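Local coordinates for conjugal transfer protein TRWB (Escherichia coli, PDB 1E9S), which probably acts as a DNA-binding, ring-forming P-loop ATPase that couples conjugal DNA processing to a type IV secretion channel, at residues 15-20 against 361-366; 398-403 against 415-420; 55-60 against 313-318; 7-12 against 21-26. All blocks are in the same frame, centred on the assembly; numbering follows the deposited sequence.

In the fold
Three of the four contacts reach one mixed sheet, while contact 1 joins two strands of a separate small antiparallel sheet. Contact 3 lies deepest, its centre about 9 Å from that of the chain, and includes the first glycine of a probable Walker A loop. Contact 2 packs beside the same loop through Leu403, its centre about 15 Å from that of contact 3. Strand 415-419 then pairs with 23-25, so contacts 2 and 4 touch directly, Ile415 N lying 2.8 Å from Arg22 O. Contact 4 meets contact 1 where Phe9 packs on His363. Contact 1 is farthest out, about 27 Å between its centre and that of contact 3; all four also reach other subunits.

Contact 1. Residues 15-20 against 361-366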
# COMPACT_ATOMS: atom_id res chain seq x y z
N LYS A 15 5.56 -28.83 -33.16
CA LYS A 15 6.43 -29.92 -33.57
C LYS A 15 7.11 -30.58 -32.39
O LYS A 15 7.08 -31.80 -32.27
CB LYS A 15 7.45 -29.43 -34.62
CG LYS A 15 8.78 -28.87 -34.17
CD LYS A 15 9.67 -28.62 -35.41
CE LYS A 15 11.13 -28.30 -35.04
NZ LYS A 15 12.02 -28.11 -36.24
N ARG A 16 7.66 -29.79 -31.48
CA ARG A 16 8.37 -30.35 -30.33
C ARG A 16 8.11 -29.62 -29.01
O ARG A 16 8.07 -28.39 -28.97
CB ARG A 16 9.87 -30.33 -30.65
CG ARG A 16 10.84 -30.92 -29.65
CD ARG A 16 12.23 -30.36 -29.97
NE ARG A 16 13.32 -31.04 -29.25
CZ ARG A 16 14.59 -30.60 -29.23
NH1 ARG A 16 14.93 -29.49 -29.87
NH2 ARG A 16 15.51 -31.28 -28.56
N PHE A 17 7.93 -30.38 -27.94
CA PHE A 17 7.71 -29.79 -26.62
C PHE A 17 9.06 -29.73 -25.92
O PHE A 17 9.70 -30.75 -25.72
CB PHE A 17 6.74 -30.64 -25.77
CG PHE A 17 6.79 -30.34 -24.28
CD1 PHE A 17 7.73 -30.95 -23.45
CD2 PHE A 17 5.90 -29.44 -23.70
CE1 PHE A 17 7.79 -30.67 -22.07
CE2 PHE A 17 5.95 -29.15 -22.32
CZ PHE A 17 6.89 -29.77 -21.52
N LEU A 18 9.49 -28.52 -25.54
CA LEU A 18 10.78 -28.34 -24.88
C LEU A 18 10.76 -28.51 -23.35
O LEU A 18 11.45 -29.38 -22.80
CB LEU A 18 11.35 -26.96 -25.22
CG LEU A 18 11.80 -26.72 -26.65
CD1 LEU A 18 12.30 -25.29 -26.79
CD2 LEU A 18 12.88 -27.72 -27.02
N ARG A 19 9.98 -27.67 -22.68
CA ARG A 19 9.87 -27.71 -21.22
C ARG A 19 8.62 -27.01 -20.69
O ARG A 19 7.89 -26.36 -21.44
CB ARG A 19 11.11 -27.06 -20.58
CG ARG A 19 11.40 -25.66 -21.08
CD ARG A 19 12.46 -25.00 -20.22
NE ARG A 19 12.75 -23.66 -20.70
CZ ARG A 19 13.54 -22.80 -20.07
NH1 ARG A 19 14.12 -23.14 -18.93
NH2 ARG A 19 13.76 -21.59 -20.58
N GLY A 20 8.38 -27.18 -19.39
CA GLY A 20 7.23 -26.56 -18.75
C GLY A 20 6.12 -27.54 -18.39
O GLY A 20 6.38 -28.70 -18.07
N GLY A 361 0.16 -23.18 -15.48
CA GLY A 361 1.49 -23.06 -16.05
C GLY A 361 1.68 -22.81 -17.53
O GLY A 361 0.75 -22.91 -18.33
N GLU A 362 2.92 -22.50 -17.88
CA GLU A 362 3.31 -22.23 -19.26
C GLU A 362 4.20 -23.36 -19.76
O GLU A 362 4.67 -24.19 -18.98
CB GLU A 362 4.13 -20.95 -19.38
CG GLU A 362 3.54 -19.70 -18.80
CD GLU A 362 4.38 -18.48 -19.16
OE1 GLU A 362 5.62 -18.64 -19.18
OE2 GLU A 362 3.81 -17.39 -19.41
N HIS A 363 4.42 -23.39 -21.06
CA HIS A 363 5.30 -24.39 -21.64
C HIS A 363 6.13 -23.71 -22.72
O HIS A 363 5.76 -22.64 -23.22
CB HIS A 363 4.51 -25.58 -22.21
CG HIS A 363 3.70 -25.28 -23.43
ND1 HIS A 363 2.81 -26.18 -23.97
CD2 HIS A 363 3.66 -24.19 -24.24
CE1 HIS A 363 2.26 -25.67 -25.06
NE2 HIS A 363 2.76 -24.46 -25.24
N GLU A 364 7.29 -24.28 -23.03
CA GLU A 364 8.13 -23.74 -24.08
C GLU A 364 8.01 -24.79 -25.18
O GLU A 364 8.15 -25.98 -24.94
CB GLU A 364 9.57 -23.59 -23.62
CG GLU A 364 10.29 -22.45 -24.31
CD GLU A 364 11.68 -22.22 -23.78
OE1 GLU A 364 12.12 -22.96 -22.87
OE2 GLU A 364 12.35 -21.28 -24.28
N VAL A 365 7.77 -24.33 -26.40
CA VAL A 365 7.53 -25.24 -27.50
C VAL A 365 8.14 -24.78 -28.82
O VAL A 365 8.33 -23.58 -29.03
CB VAL A 365 5.99 -25.39 -27.60
CG1 VAL A 365 5.49 -25.04 -29.00
CG2 VAL A 365 5.58 -26.74 -27.11
N GLU A 366 8.45 -25.73 -29.70
CA GLU A 366 8.98 -25.41 -31.03
C GLU A 366 7.88 -25.67 -32.05
O GLU A 366 7.28 -26.74 -32.08
CB GLU A 366 10.22 -26.25 -31.32
CG GLU A 366 11.51 -25.54 -30.84
CD GLU A 366 12.77 -26.39 -30.92
OE1 GLU A 366 12.73 -27.44 -31.60
OE2 GLU A 366 13.79 -26.01 -30.30
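Glu366 and Arg16 lie side by side and point the same way, their carboxylate and guanidinium planes turned 64° apart. OE1 of Glu366 sits at the edge of the guanidinium, 3.5 Å from Arg16 NH1, in a weak but straight bond that forms part of a salt bridge. Arg16 reaches it fully stretched, with CG anti to the backbone N (chi1 -177°). Leu18 crosses the acid at about a right angle, its CD2 3.8 Å from Glu366 OE2, and the same methyl sits over the rim of one face of the Arg16 guanidinium. Farther along, Arg19 and Glu364 form a second side-by-side salt bridge, NE facing OE1, though the modelled separation is doubtfully short. Arg19 NH1 also bridges to Glu396 of a neighbouring subunit. Phe17 and Val365 supply apolar contact on the other face, CB to CG2 4.3 Å. Two classic beta bulges bind the antiparallel backbones: Lys15 N and Arg16 N both donate to Glu366 O, and Leu18 and Arg19 both face Glu364. With an alanine in place of Glu366, Arg16 would probably lose its acidic mate and Leu18 part of its packing surface. Each buried acid faces an arginine, which probably offsets part of the cost of burying its charge, less so across the long Glu366 bridge.

Contact 2. Residues 398-403 against 415-420; sequences ANLPDL and IAKVPL
Leu403 loses the most surface to this contact, and it uses both backbone and side chain to meet Leu420. Its carbonyl O accepts from Leu420 N at 2.6 Å, a straight bond at the hydrogen whose donor nevertheless stands 40° out of the carbonyl plane. The same oxygen lies 3.3 Å from Pro419 CA. The side chains of the two leucines cross at a slant, Leu403 CD2 being 4.1 Å from Leu420 CB; branched apolar chains suit both places, since they pack on each other beside the sheet. In Leu420, chi1 (-77°) puts CG beside the backbone N, and the second torsion (64°) then turns CD1 to 3.7 Å from Leu403 O. Residues 398-403 lead from helix 394-398 into strand 404-408, the antiparallel neighbour of 415-419 in the central mixed sheet, so the contact joins the approach to one strand with the exit from the next. Leu403 also bonds through its backbone to Thr64, within the probable P-loop. At the other end, Lys417 suits a more exposed place because its long extended chain offers methylenes as well as a charge: the Lys417 and Leu400 side chains slide past each other in opposite directions, Lys417 CE 3.9 Å from Leu400 CD2. Between these ends, Asp402 bridges to Arg54 of a neighbouring subunit.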
# COMPACT_ATOMS: atom_id res chain seq x y z
N ALA A 398 -12.50 -19.14 -18.32
CA ALA A 398 -13.76 -18.40 -18.21
C ALA A 398 -14.84 -18.99 -19.10
O ALA A 398 -16.03 -18.91 -18.79
CB ALA A 398 -13.54 -16.95 -18.57
N ASN A 399 -14.43 -19.59 -20.21
CA ASN A 399 -15.35 -20.19 -21.17
C ASN A 399 -15.48 -21.71 -21.02
O ASN A 399 -15.97 -22.38 -21.92
CB ASN A 399 -14.90 -19.87 -22.60
CG ASN A 399 -14.98 -18.39 -22.92
OD1 ASN A 399 -16.06 -17.86 -23.17
ND2 ASN A 399 -13.84 -17.71 -22.91
N LEU A 400 -15.04 -22.25 -19.89
CA LEU A 400 -15.16 -23.68 -19.65
C LEU A 400 -16.62 -24.04 -19.45
O LEU A 400 -17.34 -23.34 -18.72
CB LEU A 400 -14.36 -24.10 -18.41
CG LEU A 400 -12.91 -24.54 -18.55
CD1 LEU A 400 -12.37 -24.95 -17.19
CD2 LEU A 400 -12.83 -25.70 -19.53
N PRO A 401 -17.10 -25.11 -20.10
CA PRO A 401 -18.49 -25.50 -19.94
C PRO A 401 -18.60 -26.22 -18.59
O PRO A 401 -17.60 -26.75 -18.10
CB PRO A 401 -18.72 -26.44 -21.12
CG PRO A 401 -17.38 -27.11 -21.24
CD PRO A 401 -16.42 -25.96 -21.10
N ASP A 402 -19.78 -26.24 -17.99
CA ASP A 402 -19.93 -26.90 -16.70
C ASP A 402 -19.56 -28.37 -16.79
O ASP A 402 -19.61 -28.97 -17.87
CB ASP A 402 -21.36 -26.79 -16.17
CG ASP A 402 -21.74 -25.37 -15.78
OD1 ASP A 402 -20.83 -24.56 -15.45
OD2 ASP A 402 -22.96 -25.08 -15.79
N LEU A 403 -19.17 -28.94 -15.65
CA LEU A 403 -18.78 -30.34 -15.58
C LEU A 403 -17.55 -30.66 -16.42
O LEU A 403 -17.38 -31.77 -16.92
CB LEU A 403 -19.96 -31.21 -16.00
CG LEU A 403 -21.17 -31.01 -15.09
CD1 LEU A 403 -22.35 -31.81 -15.60
CD2 LEU A 403 -20.81 -31.43 -13.68
N ILE A 415 -1.20 -32.02 -17.05
CA ILE A 415 -2.55 -31.67 -16.64
C ILE A 415 -3.44 -32.19 -17.76
O ILE A 415 -2.94 -32.61 -18.80
CB ILE A 415 -2.73 -30.16 -16.50
CG1 ILE A 415 -2.41 -29.49 -17.84
CG2 ILE A 415 -1.80 -29.63 -15.44
CD1 ILE A 415 -2.75 -28.03 -17.87
N ALA A 416 -4.74 -32.17 -17.56
CA ALA A 416 -5.65 -32.65 -18.58
C ALA A 416 -7.02 -32.07 -18.37
O ALA A 416 -7.44 -31.85 -17.25
CB ALA A 416 -5.72 -34.17 -18.55
N LYS A 417 -7.71 -31.81 -19.47
CA LYS A 417 -9.06 -31.28 -19.42
C LYS A 417 -9.93 -32.52 -19.40
O LYS A 417 -9.90 -33.32 -20.33
CB LYS A 417 -9.32 -30.44 -20.67
CG LYS A 417 -10.62 -29.69 -20.68
CD LYS A 417 -10.72 -28.94 -21.97
CE LYS A 417 -12.11 -28.44 -22.22
NZ LYS A 417 -12.21 -27.95 -23.61
N VAL A 418 -10.68 -32.70 -18.32
CA VAL A 418 -11.54 -33.86 -18.17
C VAL A 418 -12.98 -33.49 -17.85
O VAL A 418 -13.25 -32.48 -17.19
CB VAL A 418 -11.03 -34.78 -17.06
CG1 VAL A 418 -9.65 -35.29 -17.42
CG2 VAL A 418 -11.02 -34.07 -15.73
N PRO A 419 -13.94 -34.29 -18.34
CA PRO A 419 -15.36 -34.05 -18.10
C PRO A 419 -15.80 -34.79 -16.85
O PRO A 419 -15.30 -35.88 -16.55
CB PRO A 419 -16.00 -34.62 -19.35
CG PRO A 419 -15.19 -35.90 -19.50
CD PRO A 419 -13.75 -35.43 -19.27
N LEU A 420 -16.73 -34.19 -16.11
CA LEU A 420 -17.26 -34.80 -14.90
C LEU A 420 -18.59 -35.49 -15.19
O LEU A 420 -19.47 -34.92 -15.84
CB LEU A 420 -17.47 -33.74 -13.81
CG LEU A 420 -16.24 -33.22 -13.05
CD1 LEU A 420 -15.30 -32.48 -13.99
CD2 LEU A 420 -16.71 -32.30 -11.94

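Contact 3. Residues 55-60 against 313-318; sequences HLLVNG and AGLQST
The strand that runs into a probable Walker A P-loop, 56-59, pairs in parallel with 313-315, setting Leu57, Val58 and Asn59 level with Ala313, Gly314 and Leu315. Backbone bonds alternate along the pair: Ala313 N gives to Leu56 O at 3.0 Å, Val58 N to Ala313 O at 2.9 Å and Leu315 N to Val58 O at 3.0 Å. Gly60 N then donates to Leu315 O at 3.1 Å, carrying the pairing into the first residue of the loop. This is the core arrangement of a P-loop NTPase, in which a central parallel strand delivers the chain to a phosphate-binding turn and the helix behind it, here 66-79. Lys66 NZ also donates to Leu315 O. On one face Leu57 and Leu315 cross at a slant, Leu315 CD2 lying 3.5 Å from Leu57 CD1 and 3.7 Å from its CD2; the branched chains fill the buried face closely. On the other, Val58 packs on Leu69 of helix 66-79, and its partner Gly314 adds no bulk there. Asn59 has CG anti to the backbone N (chi1 -171°), which brings its amide up to Gln316 O; ND2 makes only a weak bond there (3.3 Å), OD1 lying just as near. Beyond it, Gln316 CG rests 3.6 Å from Gly60 O.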
# COMPACT_ATOMS: atom_id res chain seq x y z
N HIS A 55 -2.71 -33.13 -0.33
CA HIS A 55 -3.93 -32.36 -0.48
C HIS A 55 -4.36 -31.90 -1.86
O HIS A 55 -3.57 -31.81 -2.79
CB HIS A 55 -3.83 -31.19 0.48
CG HIS A 55 -3.21 -31.57 1.79
ND1 HIS A 55 -3.76 -32.52 2.62
CD2 HIS A 55 -2.03 -31.22 2.35
CE1 HIS A 55 -2.94 -32.74 3.63
NE2 HIS A 55 -1.89 -31.97 3.49
N LEU A 56 -5.65 -31.60 -1.95
CA LEU A 56 -6.26 -31.19 -3.20
C LEU A 56 -7.05 -29.91 -3.06
O LEU A 56 -7.86 -29.75 -2.14
CB LEU A 56 -7.19 -32.30 -3.70
CG LEU A 56 -8.02 -32.02 -4.93
CD1 LEU A 56 -7.14 -31.91 -6.17
CD2 LEU A 56 -9.01 -33.14 -5.07
N LEU A 57 -6.82 -29.00 -3.99
CA LEU A 57 -7.51 -27.73 -4.00
C LEU A 57 -8.40 -27.67 -5.23
O LEU A 57 -7.92 -27.72 -6.35
CB LEU A 57 -6.51 -26.58 -4.02
CG LEU A 57 -7.10 -25.20 -3.79
CD1 LEU A 57 -7.97 -25.17 -2.54
CD2 LEU A 57 -5.97 -24.22 -3.62
N VAL A 58 -9.70 -27.58 -5.02
CA VAL A 58 -10.65 -27.52 -6.11
C VAL A 58 -11.16 -26.11 -6.26
O VAL A 58 -11.90 -25.62 -5.42
CB VAL A 58 -11.83 -28.45 -5.87
CG1 VAL A 58 -12.76 -28.43 -7.06
CG2 VAL A 58 -11.32 -29.85 -5.59
N ASN A 59 -10.75 -25.45 -7.34
CA ASN A 59 -11.17 -24.08 -7.58
C ASN A 59 -12.18 -24.00 -8.71
O ASN A 59 -12.02 -24.63 -9.75
CB ASN A 59 -9.94 -23.22 -7.90
CG ASN A 59 -10.26 -21.74 -7.96
OD1 ASN A 59 -10.96 -21.27 -8.86
ND2 ASN A 59 -9.76 -20.98 -6.98
N GLY A 60 -13.23 -23.21 -8.52
CA GLY A 60 -14.23 -23.07 -9.55
C GLY A 60 -15.42 -22.26 -9.10
O GLY A 60 -15.65 -22.09 -7.91
N ALA A 313 -10.13 -29.03 -0.24
CA ALA A 313 -10.81 -27.78 0.01
C ALA A 313 -11.26 -27.11 -1.27
O ALA A 313 -10.62 -27.23 -2.32
CB ALA A 313 -9.91 -26.84 0.80
N GLY A 314 -12.38 -26.40 -1.18
CA GLY A 314 -12.93 -25.68 -2.32
C GLY A 314 -12.66 -24.20 -2.20
O GLY A 314 -12.65 -23.63 -1.10
N LEU A 315 -12.42 -23.56 -3.33
CA LEU A 315 -12.14 -22.13 -3.38
C LEU A 315 -12.80 -21.55 -4.62
O LEU A 315 -13.07 -22.27 -5.57
CB LEU A 315 -10.63 -21.91 -3.44
CG LEU A 315 -9.88 -21.33 -2.23
CD1 LEU A 315 -10.42 -21.87 -0.93
CD2 LEU A 315 -8.40 -21.67 -2.36
N GLN A 316 -13.08 -20.26 -4.61
CA GLN A 316 -13.70 -19.62 -5.76
C GLN A 316 -12.84 -18.47 -6.23
O GLN A 316 -12.02 -18.64 -7.13
CB GLN A 316 -15.10 -19.14 -5.40
CG GLN A 316 -15.95 -20.27 -4.82
CD GLN A 316 -17.38 -19.86 -4.54
OE1 GLN A 316 -18.13 -19.50 -5.46
NE2 GLN A 316 -17.78 -19.93 -3.27
N SER A 317 -12.99 -17.29 -5.64
CA SER A 317 -12.17 -16.15 -6.02
C SER A 317 -10.95 -16.05 -5.12
O SER A 317 -11.04 -16.27 -3.92
CB SER A 317 -12.96 -14.85 -5.94
OG SER A 317 -13.98 -14.83 -6.92
N THR A 318 -9.82 -15.72 -5.72
CA THR A 318 -8.58 -15.58 -4.98
C THR A 318 -8.78 -14.60 -3.84
O THR A 318 -8.31 -14.82 -2.72
CB THR A 318 -7.48 -15.10 -5.91
OG1 THR A 318 -7.31 -16.06 -6.96
CG2 THR A 318 -6.16 -14.93 -5.16

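Contact 4. Residues 7-12 against 21-26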
# COMPACT_ATOMS: atom_id res chain seq x y z
N GLY A 7 -5.87 -32.04 -29.64
CA GLY A 7 -6.71 -32.93 -28.86
C GLY A 7 -6.41 -32.79 -27.38
O GLY A 7 -7.12 -33.32 -26.52
N GLU A 8 -5.34 -32.07 -27.10
CA GLU A 8 -4.92 -31.85 -25.74
C GLU A 8 -4.72 -30.36 -25.51
O GLU A 8 -5.42 -29.76 -24.70
CB GLU A 8 -3.63 -32.62 -25.52
CG GLU A 8 -3.68 -34.00 -26.16
CD GLU A 8 -2.44 -34.82 -25.93
OE1 GLU A 8 -1.34 -34.31 -26.22
OE2 GLU A 8 -2.56 -35.97 -25.47
N PHE A 9 -3.77 -29.78 -26.23
CA PHE A 9 -3.47 -28.36 -26.14
C PHE A 9 -4.51 -27.55 -26.93
O PHE A 9 -4.84 -27.89 -28.06
CB PHE A 9 -2.06 -28.11 -26.67
CG PHE A 9 -1.60 -26.69 -26.55
CD1 PHE A 9 -1.73 -26.00 -25.34
CD2 PHE A 9 -1.04 -26.03 -27.64
CE1 PHE A 9 -1.29 -24.68 -25.22
CE2 PHE A 9 -0.60 -24.71 -27.54
CZ PHE A 9 -0.73 -24.03 -26.33
N GLY A 10 -5.01 -26.47 -26.32
CA GLY A 10 -6.01 -25.64 -26.97
C GLY A 10 -5.46 -24.67 -28.00
O GLY A 10 -6.21 -24.16 -28.84
N GLY A 11 -4.16 -24.42 -27.95
CA GLY A 11 -3.54 -23.50 -28.89
C GLY A 11 -3.13 -24.19 -30.18
O GLY A 11 -3.64 -25.26 -30.52
N ALA A 12 -2.22 -23.57 -30.92
CA ALA A 12 -1.77 -24.15 -32.18
C ALA A 12 -0.90 -25.38 -31.93
O ALA A 12 -0.11 -25.41 -30.99
CB ALA A 12 -0.98 -23.11 -32.98
N THR A 21 4.89 -27.06 -18.45
CA THR A 21 3.74 -27.89 -18.14
C THR A 21 3.25 -28.67 -19.36
O THR A 21 3.03 -28.10 -20.43
CB THR A 21 2.58 -27.03 -17.60
OG1 THR A 21 3.01 -26.39 -16.40
CG2 THR A 21 1.37 -27.89 -17.28
N ARG A 22 3.11 -29.98 -19.19
CA ARG A 22 2.63 -30.85 -20.25
C ARG A 22 1.13 -30.99 -20.11
O ARG A 22 0.63 -31.13 -19.00
CB ARG A 22 3.25 -32.24 -20.14
CG ARG A 22 4.73 -32.30 -20.42
CD ARG A 22 5.31 -33.65 -20.00
NE ARG A 22 6.67 -33.88 -20.51
CZ ARG A 22 6.97 -34.12 -21.80
NH1 ARG A 22 6.01 -34.16 -22.72
NH2 ARG A 22 8.22 -34.32 -22.17
N ILE A 23 0.41 -30.93 -21.21
CA ILE A 23 -1.02 -31.14 -21.15
C ILE A 23 -1.29 -32.37 -22.00
O ILE A 23 -0.76 -32.52 -23.10
CB ILE A 23 -1.84 -29.93 -21.67
CG1 ILE A 23 -3.33 -30.23 -21.46
CG2 ILE A 23 -1.51 -29.64 -23.11
CD1 ILE A 23 -4.21 -29.02 -21.39
N VAL A 24 -2.07 -33.28 -21.45
CA VAL A 24 -2.41 -34.51 -22.12
C VAL A 24 -3.93 -34.65 -22.18
O VAL A 24 -4.67 -33.82 -21.66
CB VAL A 24 -1.79 -35.73 -21.40
CG1 VAL A 24 -0.30 -35.61 -21.38
CG2 VAL A 24 -2.37 -35.89 -20.01
N SER A 25 -4.40 -35.70 -22.84
CA SER A 25 -5.83 -35.94 -22.95
C SER A 25 -6.31 -36.56 -21.65
O SER A 25 -5.54 -37.19 -20.94
CB SER A 25 -6.11 -36.91 -24.10
OG SER A 25 -5.44 -38.14 -23.89
N GLY A 26 -7.59 -36.37 -21.33
CA GLY A 26 -8.12 -36.95 -20.11
C GLY A 26 -7.82 -38.44 -20.07
O GLY A 26 -7.43 -38.99 -19.04
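The backbones come nearest at Glu8 and Ser25, whose CA atoms are 5.0 Å apart. Residues 7-12 form an irregular loop here, whereas 23-25 is a weakly bonded strand at the edge of the central mixed sheet, running parallel to 415-419 and ending at the start of helix 26-33. Gly7 has a positive phi (82°), which glycine adopts easily, just before the chain presents Glu8. The CB of Glu8 is directed toward the strand, and the chain runs on extended beyond CG, laying the carboxylate alongside the Val24-Ser25 link. OE2 accepts a weak hydrogen bond from Ser25 N, 3.2 Å away and well bent, and lies 3.7 Å from Val24 CA. An acid suits a place near a helix's N-terminal end, where the helix would be expected to favour negative charge. Ser25 is itself the N-cap, its OG accepting from Lys28 N. A leucine replacing Glu8 would probably leave Ser25 N without this carboxylate acceptor and take the negative charge away from the helix start.

Ile23 supplies the apolar part. With CG1 anti to the backbone N (chi1 -176°), it turns CD1 to 3.6 Å from Glu8 O, while the CG2 branch meets Phe9, 3.9 Å from its CB. Phe9 is suitably large: it also meets the ring of His363 and packs on Arg19 of a neighbouring subunit. The loop folds back over this ring at Gly11, where a side chain would clash with CE2; Gly11 N stands 3.4 Å above the centre of the Phe9 ring.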